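Side-chain contact in tautomerase (Advenella mimigardefordensis DPN7, PDB 6VVW), which belongs to the tautomerase superfamily and probably works as a trimer of subunits built from two beta-alpha-beta units: residues 85-88 with 89-92. Numbering follows the deposited sequence.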
ATOM      1  N   ASN A  85      16.275   6.745  -5.325  1.00 22.45           N
ATOM      2  CA  ASN A  85      16.226   6.755  -6.780  1.00 19.24           C
ATOM      3  C   ASN A  85      17.582   6.368  -7.366  1.00 21.47           C
ATOM      4  O   ASN A  85      17.645   5.652  -8.369  1.00 25.97           O
ATOM      5  CB  ASN A  85      15.766   8.131  -7.265  1.00 20.10           C
ATOM      6  CG  ASN A  85      15.720   8.248  -8.768  1.00 18.02           C
ATOM      7  OD1 ASN A  85      16.744   8.447  -9.412  1.00 19.79           O
ATOM      8  ND2 ASN A  85      14.524   8.170  -9.333  1.00 16.72           N
ATOM      9  N   LYS A  86      18.680   6.809  -6.743  1.00 20.08           N
ATOM     10  CA  LYS A  86      20.004   6.419  -7.217  1.00 19.48           C
ATOM     11  C   LYS A  86      20.166   4.907  -7.198  1.00 21.41           C
ATOM     12  O   LYS A  86      20.599   4.304  -8.183  1.00 23.50           O
ATOM     13  CB  LYS A  86      21.085   7.077  -6.361  1.00 23.36           C
ATOM     14  CG  LYS A  86      22.522   6.787  -6.800  1.00 19.65           C
ATOM     15  CD  LYS A  86      23.274   8.076  -7.062  1.00 19.30           C
ATOM     16  CE  LYS A  86      22.814   8.678  -8.388  1.00 25.15           C
ATOM     17  NZ  LYS A  86      23.510   9.927  -8.803  1.00 20.54           N
ATOM     18  N   THR A  87      19.816   4.277  -6.080  1.00 22.49           N
ATOM     19  CA  THR A  87      19.992   2.836  -5.927  1.00 22.35           C
ATOM     20  C   THR A  87      19.054   2.071  -6.845  1.00 22.35           C
ATOM     21  O   THR A  87      19.466   1.125  -7.535  1.00 21.75           O
ATOM     22  CB  THR A  87      19.746   2.447  -4.467  1.00 21.58           C
ATOM     23  OG1 THR A  87      20.792   2.974  -3.651  1.00 21.55           O
ATOM     24  CG2 THR A  87      19.700   0.940  -4.290  1.00 20.71           C
ATOM     25  N   ALA A  88      17.775   2.455  -6.843  1.00 22.81           N
ATOM     26  CA  ALA A  88      16.808   1.828  -7.725  1.00 18.92           C
ATOM     27  C   ALA A  88      17.297   1.849  -9.155  1.00 22.49           C
ATOM     28  O   ALA A  88      17.192   0.851  -9.876  1.00 24.44           O
ATOM     29  CB  ALA A  88      15.467   2.540  -7.618  1.00 17.84           C
ATOM     30  N   VAL A  89      17.839   2.980  -9.586  1.00 20.26           N
ATOM     31  CA  VAL A  89      18.382   3.055 -10.931  1.00 21.82           C
ATOM     32  C   VAL A  89      19.556   2.093 -11.086  1.00 24.63           C
ATOM     33  O   VAL A  89      19.558   1.231 -11.974  1.00 26.01           O
ATOM     34  CB  VAL A  89      18.786   4.496 -11.261  1.00 19.49           C
ATOM     35  CG1 VAL A  89      19.702   4.505 -12.449  1.00 22.46           C
ATOM     36  CG2 VAL A  89      17.567   5.307 -11.554  1.00 18.08           C
ATOM     37  N   THR A  90      20.575   2.230 -10.225  1.00 24.83           N
ATOM     38  CA  THR A  90      21.811   1.472 -10.403  1.00 21.69           C
ATOM     39  C   THR A  90      21.524  -0.012 -10.530  1.00 24.79           C
ATOM     40  O   THR A  90      21.956  -0.658 -11.489  1.00 26.13           O
ATOM     41  CB  THR A  90      22.784   1.708  -9.238  1.00 21.44           C
ATOM     42  OG1 THR A  90      22.129   1.434  -7.999  1.00 22.97           O
ATOM     43  CG2 THR A  90      23.309   3.137  -9.222  1.00 24.83           C
ATOM     44  N   THR A  91      20.758  -0.563  -9.587  1.00 27.15           N
ATOM     45  CA  THR A  91      20.670  -2.007  -9.412  1.00 24.22           C
ATOM     46  C   THR A  91      19.330  -2.609  -9.828  1.00 24.90           C
ATOM     47  O   THR A  91      19.210  -3.838  -9.855  1.00 28.39           O
ATOM     48  CB  THR A  91      20.992  -2.351  -7.949  1.00 25.15           C
ATOM     49  OG1 THR A  91      22.224  -1.721  -7.606  1.00 25.88           O
ATOM     50  CG2 THR A  91      21.189  -3.818  -7.740  1.00 26.65           C
ATOM     51  N   LEU A  92      18.330  -1.800 -10.184  1.00 23.34           N
ATOM     52  CA  LEU A  92      17.147  -2.323 -10.853  1.00 20.90           C
ATOM     53  C   LEU A  92      17.166  -2.101 -12.354  1.00 21.77           C
ATOM     54  O   LEU A  92      16.271  -2.596 -13.042  1.00 23.14           O
ATOM     55  CB  LEU A  92      15.875  -1.689 -10.291  1.00 20.70           C
ATOM     56  CG  LEU A  92      15.437  -2.023  -8.873  1.00 20.26           C
ATOM     57  CD1 LEU A  92      14.097  -1.373  -8.619  1.00 17.41           C
ATOM     58  CD2 LEU A  92      15.347  -3.529  -8.649  1.00 25.07           C
TER
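Thr90 turns its hydroxyl back onto the preceding turn of helix 74-92 and bonds the carbonyl oxygen of Thr87. Thr90 OG1 lies 2.7 Å from Thr87 O. It comes from well off to one side of the carbonyl, at a C=O...donor angle of 109°. The torsion explains the reach: with chi1 at 54°, OG1 sits between the backbone N and the carbonyl carbon, facing the chain. The methyl CG2 of Thr90 rests by Lys86 O. Thr87 O also accepts the helical bond from Thr91 N, 3.0 Å away and nearly in line with the C=O. Two donors therefore meet one oxygen from different directions. The hydroxyl of Thr91 joins the group, with Thr91 OG1 donating to Thr90 OG1 at 3.2 Å.

On another face of the helix, Asn85 and Val89 cross at a slant. The CA-CB bond of Asn85 leads away from Val89, but chi1 of 178° sets CG beside the carbonyl carbon, and Asn85 OD1 ends 3.9 Å from the methyl CG2 of Val89. The amide ND2 is used outside the pair, bonding Asp96 O. Ala88 CB meets Leu92 CD1 at 4.3 Å.

This is the last part of the helix in the beta-alpha-beta unit 62-69, 74-92, 99-106. Asn85, Ala88 and Val89 lie against Ile99 of strand 99-106, while Thr87, Thr91 and Leu92 touch helix 16-30, Leu92 through Phe20. The chemistry implies that Thr90, although exposed, has its hydroxyl tied to the backbone, which should restrict its rotation.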